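PDB 2QRU: uncharacterized protein from Enterococcus faecalis, which is of unknown function but has the alpha/beta hydrolase fold and probably acts as a hydrolase. Local coordinates for residues 67-72 with 187-192; 83-88 with 120-125; 245-248 with 253-256. One frame throughout, in Å; residues are numbered along the deposited sequence.

How the interactions relate
Burial separates the three contacts. Interaction 1 is fully buried and joins the loop that precedes helix 74-93 to the end of helix 185-189. Interaction 2 is partly buried and pairs the middle of the same helix 74-93 with the turn that ends helix 105-119; it is nested within the loop that interaction 1 closes. Their centres are 23 Å apart, and neither has a hydrogen bond across its segments. Interaction 3 lies at the surface, across the chain's centre from interaction 2, inside the single loop between strand 240-244 and helix 258-272. There a salt bridge, seen in one conformer of its lysine, and ordered water replace the proline, aromatic and leucine packing of the other two.

Interaction 1 (67-72 with 187-192); sequences LLAPNT and HFYGLP
P70 and F188 bring the two backbones to a CA-CA distance of only 4.3 Å, where the loop after strand 59-64 meets the last turn of helix 185-189. The peptide bond between A69 and P70 is cis, which kinks the loop at the point of contact. The helix closes in a Schellman motif: G190 has positive phi and two bonds run back into the last turn, one of them G190 N to H187 O at 3.1 Å. No hydrogen bond crosses the segments. The backbones meet instead through a CA-H...O contact, with P70 CA 3.3 Å from F188 O and an angle of 139° at the hydrogen.

The side chains of P70 and F188 lie alongside each other and point the same way. Turning CG of F188 away from its carbonyl carbon (chi1 -85°) sets the phenyl face against the pyrrolidine. P70 CG stands 4.1 Å from the F188 ring centroid, 14° off the normal, which is a CH-pi contact over the face, while P70 CB reaches F188 CG at 3.7 Å. The next pair meets differently: A69 CB approaches the edge of the Y189 ring, near its plane, at 3.9 Å from CD1. L175 and S179 of helix 173-181 also pack on F188.

Y189 OH bonds to G37 O, and A69 pairs through its backbone with M38. Both partners follow strand 28-33 in what is probably the oxyanion-hole region, as in relatives with an HGGG sequence. The contact between the segments is largely apolar, CH groups against an aromatic face and an aromatic edge, with one weak CA-H...O contact. K73, the next residue after 67-72, ties the two backbones together: its NZ bonds to both P70 O and F188 O, giving F188 O a conventional donor.

Interaction 2 (83-88 with 120-125); sequences ETFQLL and LNLTPQ
F85 is the first residue of helix 74-93, within 83-88, to meet the loop 120-125. Its CG lies opposite the backbone N (chi1 -175°), which carries the ring toward the loop, and CE2 comes to 4.3 Å from L122 CD1. The methyl sits at the ring edge, close to its plane, so this is a loose apolar contact and not a CH-pi one. The ring is further packed by L113 and L117 of helix 105-119 and meets the ring of F98 with the planes inclined at about 45°.

One residue on, Q86 crosses L120 at about a right angle. L120 CD1 lies 3.7 Å from Q86 CD and about as far from Q86 NE2 and OE1. These near-equal distances place the methyl over the amide face, so the leucine occupies no position in the plane where the amide makes its hydrogen bonds. The methylene takes part too, with Q86 CG 3.9 Å from L120 CD1.

L120 and L122, the sequence neighbours of N121, both point toward the helix; the positive phi of N121 makes it the C-prime residue of the Schellman motif ending helix 105-119. Chemically the contact is dispersive: leucine methyls meet an aromatic edge and an amide face, joining helix 74-93 to the loop that leads from helix 105-119 to strand 127-130 without any directional bond.

Interaction 3 (245-248 with 253-256); sequences YYLE and KQTK
E248 and K253 cross at about a right angle, and in the conformer given here K253 NZ donates to E248 OE1 at 3.1 Å, forming a salt bridge. The ammonium of that conformer approaches on the syn side of the carboxylate, 17° out of its plane. Since K253 has a second conformer, the salt bridge is probably not permanent. E248 runs anti to its own N at chi1 (-177°) and then bends at chi2 (-112°), which brings OE1 across to the lysine, while OE2 accepts from D250 N. E223 OE2 also lies close to E248 OE2; crowding of like charges there would probably raise the affinity of one carboxylate for a proton, and the lysine, in this conformer, probably offsets part of it.

L247 and Q254 meet at a slant, and loosely, with L247 CD2 4.0 Å from Q254 NE2. The other end of the amide works through water. One water accepts from E248 N at 2.9 Å and donates to Q254 OE1 at 3.0 Å, bridging backbone and side chain across the loop. A second lies 2.9 Å from E248 O and 2.6 Å from Q254 OE1, but it has more acceptors around it than protons, so its bonds remain uncertain.

L247 O bonds to S218 OG, fixing the start of this loop to the end of strand 213-218. The residue after E248 is H249, which with S104 and D221 forms a likely Ser-His-Asp triad. Such a histidine-bearing loop, following the last strand of the sheet, is a hallmark of the alpha/beta hydrolase fold.

Interaction 1 (67-72 with 187-192)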
loop_
_atom_site.group_PDB
_atom_site.type_symbol
_atom_site.label_atom_id
_atom_site.label_comp_id
_atom_site.label_asym_id
_atom_site.label_seq_id
_atom_site.Cartn_x
_atom_site.Cartn_y
_atom_site.Cartn_z
ATOM N N LEU A 67 7.510 4.125 7.421
ATOM C CA LEU A 67 8.763 4.833 7.147
ATOM C C LEU A 67 9.060 4.883 5.641
ATOM O O LEU A 67 8.653 3.969 4.880
ATOM C CB LEU A 67 9.919 4.175 7.924
ATOM C CG LEU A 67 9.815 4.363 9.442
ATOM C CD1 LEU A 67 10.886 3.522 10.110
ATOM C CD2 LEU A 67 9.956 5.855 9.869
ATOM N N LEU A 68 9.792 5.925 5.224
ATOM C CA LEU A 68 10.059 6.149 3.809
ATOM C C LEU A 68 11.546 6.108 3.517
ATOM O O LEU A 68 12.365 6.554 4.328
ATOM C CB LEU A 68 9.486 7.483 3.322
ATOM C CG LEU A 68 7.979 7.691 3.531
ATOM C CD1 LEU A 68 7.602 9.103 3.139
ATOM C CD2 LEU A 68 7.168 6.643 2.739
ATOM N N ALA A 69 11.848 5.543 2.351
ATOM C CA ALA A 69 13.197 5.488 1.788
ATOM C C ALA A 69 13.519 6.810 1.077
ATOM O O ALA A 69 12.597 7.574 0.730
ATOM C CB ALA A 69 13.308 4.281 0.826
ATOM N N PRO A 70 14.820 7.120 0.876
ATOM C CA PRO A 70 16.024 6.366 1.263
ATOM C C PRO A 70 16.371 6.487 2.747
ATOM O O PRO A 70 17.303 5.801 3.204
ATOM C CB PRO A 70 17.134 7.023 0.422
ATOM C CG PRO A 70 16.680 8.485 0.318
ATOM C CD PRO A 70 15.152 8.416 0.238
ATOM N N ASN A 71 15.666 7.382 3.464
ATOM C CA ASN A 71 15.921 7.686 4.887
ATOM C C ASN A 71 15.914 6.412 5.725
ATOM O O ASN A 71 16.773 6.230 6.593
ATOM C CB ASN A 71 14.905 8.697 5.427
ATOM C CG ASN A 71 14.802 9.939 4.568
ATOM O OD1 ASN A 71 14.704 9.858 3.343
ATOM N ND2 ASN A 71 14.805 11.108 5.210
ATOM N N THR A 72 14.984 5.505 5.406
ATOM C CA THR A 72 14.895 4.186 6.019
ATOM C C THR A 72 14.829 3.161 4.879
ATOM O O THR A 72 14.075 3.367 3.926
ATOM C CB THR A 72 13.629 4.069 6.894
ATOM O OG1 THR A 72 13.670 5.068 7.932
ATOM C CG2 THR A 72 13.538 2.698 7.521
ATOM N N HIS A 187 19.280 1.498 -4.859
ATOM C CA HIS A 187 20.215 2.013 -3.861
ATOM C C HIS A 187 19.431 2.730 -2.755
ATOM O O HIS A 187 19.715 2.543 -1.565
ATOM C CB HIS A 187 21.253 2.944 -4.490
ATOM C CG HIS A 187 22.258 3.460 -3.509
ATOM N ND1 HIS A 187 23.298 2.688 -3.037
ATOM C CD2 HIS A 187 22.363 4.657 -2.883
ATOM C CE1 HIS A 187 24.012 3.396 -2.174
ATOM N NE2 HIS A 187 23.463 4.592 -2.062
ATOM N N PHE A 188 18.446 3.529 -3.155
ATOM C CA PHE A 188 17.604 4.247 -2.190
ATOM C C PHE A 188 16.897 3.253 -1.273
ATOM O O PHE A 188 16.762 3.487 -0.078
ATOM C CB PHE A 188 16.584 5.148 -2.897
ATOM C CG PHE A 188 17.123 6.513 -3.261
ATOM C CD1 PHE A 188 18.501 6.756 -3.317
ATOM C CD2 PHE A 188 16.250 7.548 -3.575
ATOM C CE1 PHE A 188 18.996 8.018 -3.659
ATOM C CE2 PHE A 188 16.742 8.815 -3.925
ATOM C CZ PHE A 188 18.102 9.046 -3.966
ATOM N N TYR A 189 16.441 2.142 -1.849
ATOM C CA TYR A 189 15.733 1.099 -1.094
ATOM C C TYR A 189 16.647 0.213 -0.222
ATOM O O TYR A 189 16.168 -0.503 0.656
ATOM C CB TYR A 189 15.022 0.176 -2.076
ATOM C CG TYR A 189 13.756 0.698 -2.716
ATOM C CD1 TYR A 189 13.003 1.748 -2.144
ATOM C CD2 TYR A 189 13.245 0.040 -3.858
ATOM C CE1 TYR A 189 11.796 2.170 -2.736
ATOM C CE2 TYR A 189 12.072 0.451 -4.452
ATOM C CZ TYR A 189 11.351 1.523 -3.883
ATOM O OH TYR A 189 10.188 1.888 -4.473
ATOM N N GLY A 190 17.955 0.254 -0.465
ATOM C CA GLY A 190 18.885 -0.660 0.234
ATOM C C GLY A 190 18.881 -2.093 -0.279
ATOM O O GLY A 190 19.301 -3.033 0.436
ATOM N N LEU A 191 18.497 -2.282 -1.538
ATOM C CA LEU A 191 18.479 -3.645 -2.129
ATOM C C LEU A 191 19.905 -4.145 -2.435
ATOM O O LEU A 191 20.766 -3.346 -2.782
ATOM C CB LEU A 191 17.663 -3.679 -3.410
ATOM C CG LEU A 191 16.204 -3.241 -3.218
ATOM C CD1 LEU A 191 15.408 -3.318 -4.515
ATOM C CD2 LEU A 191 15.560 -4.121 -2.170
ATOM N N PRO A 192 20.145 -5.456 -2.287
ATOM C CA PRO A 192 21.475 -6.037 -2.568
ATOM C C PRO A 192 22.038 -5.616 -3.931
ATOM O O PRO A 192 21.356 -5.707 -4.962
ATOM C CB PRO A 192 21.200 -7.549 -2.553
ATOM C CG PRO A 192 20.056 -7.682 -1.570
ATOM C CD PRO A 192 19.183 -6.480 -1.833
#

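Interaction 2 (83-88 with 120-125)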
loop_
_atom_site.group_PDB
_atom_site.type_symbol
_atom_site.label_atom_id
_atom_site.label_comp_id
_atom_site.label_asym_id
_atom_site.label_seq_id
_atom_site.Cartn_x
_atom_site.Cartn_y
_atom_site.Cartn_z
ATOM N N GLU A 83 6.013 -4.069 13.580
ATOM C CA GLU A 83 5.969 -3.446 14.916
ATOM C C GLU A 83 4.737 -2.557 15.060
ATOM O O GLU A 83 4.011 -2.614 16.083
ATOM C CB GLU A 83 7.218 -2.595 15.182
ATOM C CG GLU A 83 7.169 -1.943 16.584
ATOM C CD GLU A 83 8.288 -0.931 16.872
ATOM O OE1 GLU A 83 8.766 -0.270 15.912
ATOM O OE2 GLU A 83 8.653 -0.785 18.078
ATOM N N THR A 84 4.544 -1.696 14.064
ATOM C CA THR A 84 3.459 -0.714 14.065
ATOM C C THR A 84 2.105 -1.411 14.090
ATOM O O THR A 84 1.195 -1.010 14.851
ATOM C CB THR A 84 3.556 0.227 12.849
ATOM O OG1 THR A 84 4.852 0.858 12.850
ATOM C CG2 THR A 84 2.482 1.308 12.934
ATOM N N PHE A 85 1.978 -2.471 13.290
ATOM C CA PHE A 85 0.718 -3.204 13.294
ATOM C C PHE A 85 0.442 -3.811 14.660
ATOM O O PHE A 85 -0.685 -3.752 15.158
ATOM C CB PHE A 85 0.648 -4.304 12.230
ATOM C CG PHE A 85 -0.701 -4.944 12.185
ATOM C CD1 PHE A 85 -1.700 -4.413 11.360
ATOM C CD2 PHE A 85 -1.017 -6.004 13.045
ATOM C CE1 PHE A 85 -2.992 -4.969 11.360
ATOM C CE2 PHE A 85 -2.327 -6.560 13.038
ATOM C CZ PHE A 85 -3.283 -6.047 12.211
ATOM N N GLN A 86 1.475 -4.410 15.256
ATOM C CA GLN A 86 1.318 -5.011 16.569
ATOM C C GLN A 86 0.832 -3.986 17.620
ATOM O O GLN A 86 -0.082 -4.285 18.383
ATOM C CB GLN A 86 2.612 -5.690 17.013
ATOM C CG GLN A 86 2.930 -6.935 16.219
ATOM C CD GLN A 86 4.149 -7.625 16.805
ATOM O OE1 GLN A 86 5.288 -7.287 16.476
ATOM N NE2 GLN A 86 3.917 -8.555 17.726
ATOM N N LEU A 87 1.403 -2.783 17.609
ATOM C CA LEU A 87 0.943 -1.692 18.502
ATOM C C LEU A 87 -0.492 -1.278 18.169
ATOM O O LEU A 87 -1.311 -1.045 19.070
ATOM C CB LEU A 87 1.866 -0.480 18.408
ATOM C CG LEU A 87 3.313 -0.696 18.866
ATOM C CD1 LEU A 87 4.208 0.464 18.432
ATOM C CD2 LEU A 87 3.406 -0.960 20.387
ATOM N N LEU A 88 -0.788 -1.171 16.878
ATOM C CA LEU A 88 -2.140 -0.798 16.414
ATOM C C LEU A 88 -3.180 -1.829 16.872
ATOM O O LEU A 88 -4.321 -1.496 17.250
ATOM C CB LEU A 88 -2.150 -0.652 14.880
ATOM C CG LEU A 88 -3.462 -0.163 14.256
ATOM C CD1 LEU A 88 -3.701 1.362 14.561
ATOM C CD2 LEU A 88 -3.397 -0.451 12.760
ATOM N N LEU A 120 2.662 -14.429 13.649
ATOM C CA LEU A 120 2.251 -13.883 14.927
ATOM C C LEU A 120 0.799 -14.247 15.258
ATOM O O LEU A 120 0.210 -13.656 16.160
ATOM C CB LEU A 120 2.404 -12.366 14.891
ATOM C CG LEU A 120 3.809 -11.795 14.683
ATOM C CD1 LEU A 120 3.693 -10.314 14.334
ATOM C CD2 LEU A 120 4.700 -12.019 15.920
ATOM N N ASN A 121 0.223 -15.195 14.513
ATOM C CA ASN A 121 -1.194 -15.577 14.661
ATOM C C ASN A 121 -2.200 -14.440 14.491
ATOM O O ASN A 121 -3.168 -14.338 15.254
ATOM C CB ASN A 121 -1.425 -16.265 16.016
ATOM C CG ASN A 121 -0.945 -17.683 16.024
ATOM O OD1 ASN A 121 -1.387 -18.503 15.211
ATOM N ND2 ASN A 121 -0.039 -17.995 16.942
ATOM N N LEU A 122 -1.982 -13.594 13.483
ATOM C CA LEU A 122 -2.799 -12.402 13.264
ATOM C C LEU A 122 -3.250 -12.258 11.799
ATOM O O LEU A 122 -3.142 -11.177 11.191
ATOM C CB LEU A 122 -2.035 -11.154 13.675
ATOM C CG LEU A 122 -1.933 -10.946 15.187
ATOM C CD1 LEU A 122 -0.919 -9.855 15.475
ATOM C CD2 LEU A 122 -3.313 -10.563 15.717
ATOM N N THR A 123 -3.802 -13.325 11.263
ATOM C CA THR A 123 -4.162 -13.370 9.851
ATOM C C THR A 123 -5.306 -12.380 9.506
ATOM O O THR A 123 -6.341 -12.372 10.171
ATOM C CB THR A 123 -4.583 -14.786 9.457
ATOM O OG1 THR A 123 -3.583 -15.726 9.893
ATOM C CG2 THR A 123 -4.773 -14.871 7.957
ATOM N N PRO A 124 -5.110 -11.542 8.472
ATOM C CA PRO A 124 -6.210 -10.669 8.025
ATOM C C PRO A 124 -7.385 -11.518 7.552
ATOM O O PRO A 124 -7.176 -12.645 7.100
ATOM C CB PRO A 124 -5.613 -9.932 6.813
ATOM C CG PRO A 124 -4.076 -10.001 7.057
ATOM C CD PRO A 124 -3.890 -11.371 7.661
ATOM N N GLN A 125 -8.601 -10.970 7.645
ATOM C CA GLN A 125 -9.793 -11.633 7.133
ATOM C C GLN A 125 -9.803 -11.596 5.605
ATOM O O GLN A 125 -10.314 -12.523 4.961
ATOM C CB GLN A 125 -11.077 -10.968 7.689
ATOM C CG GLN A 125 -12.382 -11.711 7.314
ATOM C CD GLN A 125 -13.680 -10.906 7.597
ATOM O OE1 GLN A 125 -13.716 -9.662 7.506
ATOM N NE2 GLN A 125 -14.760 -11.629 7.904
#

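Interaction 3 (245-248 with 253-256)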
loop_
_atom_site.group_PDB
_atom_site.type_symbol
_atom_site.label_atom_id
_atom_site.label_comp_id
_atom_site.label_asym_id
_atom_site.label_seq_id
_atom_site.Cartn_x
_atom_site.Cartn_y
_atom_site.Cartn_z
ATOM N N TYR A 245 -9.165 -0.726 -17.894
ATOM C CA TYR A 245 -8.477 -0.620 -19.154
ATOM C C TYR A 245 -8.152 0.849 -19.446
ATOM O O TYR A 245 -8.895 1.754 -19.057
ATOM C CB TYR A 245 -9.300 -1.323 -20.279
ATOM C CG TYR A 245 -9.339 -2.841 -20.073
ATOM C CD1 TYR A 245 -8.246 -3.637 -20.414
ATOM C CD2 TYR A 245 -10.435 -3.467 -19.488
ATOM C CE1 TYR A 245 -8.245 -5.029 -20.195
ATOM C CE2 TYR A 245 -10.450 -4.856 -19.276
ATOM C CZ TYR A 245 -9.348 -5.624 -19.629
ATOM O OH TYR A 245 -9.342 -6.997 -19.404
ATOM N N TYR A 246 -7.000 1.075 -20.058
ATOM C CA TYR A 246 -6.694 2.381 -20.649
ATOM C C TYR A 246 -6.458 3.528 -19.651
ATOM O O TYR A 246 -6.407 4.689 -20.051
ATOM C CB TYR A 246 -7.748 2.730 -21.734
ATOM C CG TYR A 246 -7.670 1.769 -22.911
ATOM C CD1 TYR A 246 -6.475 1.639 -23.638
ATOM C CD2 TYR A 246 -8.757 0.965 -23.274
ATOM C CE1 TYR A 246 -6.362 0.751 -24.721
ATOM C CE2 TYR A 246 -8.661 0.059 -24.352
ATOM C CZ TYR A 246 -7.453 -0.039 -25.068
ATOM O OH TYR A 246 -7.318 -0.905 -26.137
ATOM N N LEU A 247 -6.280 3.205 -18.365
ATOM C CA LEU A 247 -6.005 4.213 -17.342
ATOM C C LEU A 247 -4.567 4.179 -16.874
ATOM O O LEU A 247 -3.913 3.128 -16.947
ATOM C CB LEU A 247 -6.905 4.030 -16.114
ATOM C CG LEU A 247 -8.386 4.295 -16.303
ATOM C CD1 LEU A 247 -9.138 4.101 -15.011
ATOM C CD2 LEU A 247 -8.618 5.713 -16.878
ATOM N N GLU A 248 -4.102 5.321 -16.362
ATOM C CA GLU A 248 -2.780 5.431 -15.742
ATOM C C GLU A 248 -2.729 4.600 -14.467
ATOM O O GLU A 248 -3.762 4.339 -13.835
ATOM C CB GLU A 248 -2.470 6.891 -15.401
ATOM C CG GLU A 248 -1.070 7.163 -14.791
ATOM C CD GLU A 248 -1.116 7.605 -13.295
ATOM O OE1 GLU A 248 -1.746 8.663 -13.009
ATOM O OE2 GLU A 248 -0.474 6.954 -12.433
ATOM N N LYS A 253 -6.575 8.223 -8.004
ATOM C CA LYS A 253 -6.600 9.694 -8.159
ATOM C C LYS A 253 -7.823 10.176 -8.933
ATOM O O LYS A 253 -8.187 11.376 -8.870
ATOM C CB LYS A 253 -5.345 10.172 -8.868
ATOM C CG LYS A 253 -4.083 10.037 -8.054
ATOM C CD LYS A 253 -2.941 10.742 -8.741
ATOM C CE LYS A 253 -2.651 10.126 -10.112
ATOM N NZ LYS A 253 -1.445 10.739 -10.725
ATOM N N GLN A 254 -8.454 9.250 -9.662
ATOM C CA GLN A 254 -9.599 9.591 -10.540
ATOM C C GLN A 254 -10.857 8.813 -10.202
ATOM O O GLN A 254 -11.395 8.083 -11.047
ATOM C CB GLN A 254 -9.312 9.311 -12.022
ATOM C CG GLN A 254 -8.052 9.822 -12.607
ATOM C CD GLN A 254 -7.752 9.112 -13.927
ATOM O OE1 GLN A 254 -6.685 8.518 -14.097
ATOM N NE2 GLN A 254 -8.712 9.144 -14.852
ATOM N N THR A 255 -11.351 8.998 -8.984
ATOM C CA THR A 255 -12.489 8.215 -8.490
ATOM C C THR A 255 -13.805 8.517 -9.210
ATOM O O THR A 255 -14.782 7.782 -9.065
ATOM C CB THR A 255 -12.702 8.427 -6.985
ATOM O OG1 THR A 255 -12.948 9.822 -6.738
ATOM C CG2 THR A 255 -11.500 7.934 -6.210
ATOM N N LYS A 256 -13.826 9.609 -9.969
ATOM C CA LYS A 256 -15.010 10.021 -10.706
ATOM C C LYS A 256 -15.048 9.478 -12.137
ATOM O O LYS A 256 -16.033 9.707 -12.864
ATOM C CB LYS A 256 -15.120 11.559 -10.715
ATOM C CG LYS A 256 -16.121 12.137 -9.730
ATOM C CD LYS A 256 -16.000 11.582 -8.327
ATOM C CE LYS A 256 -17.300 11.846 -7.553
ATOM N NZ LYS A 256 -17.449 10.896 -6.395
HETATM O O HOH W 1 -5.372 7.917 -16.714
HETATM O O HOH W 2 -4.784 6.987 -13.146
#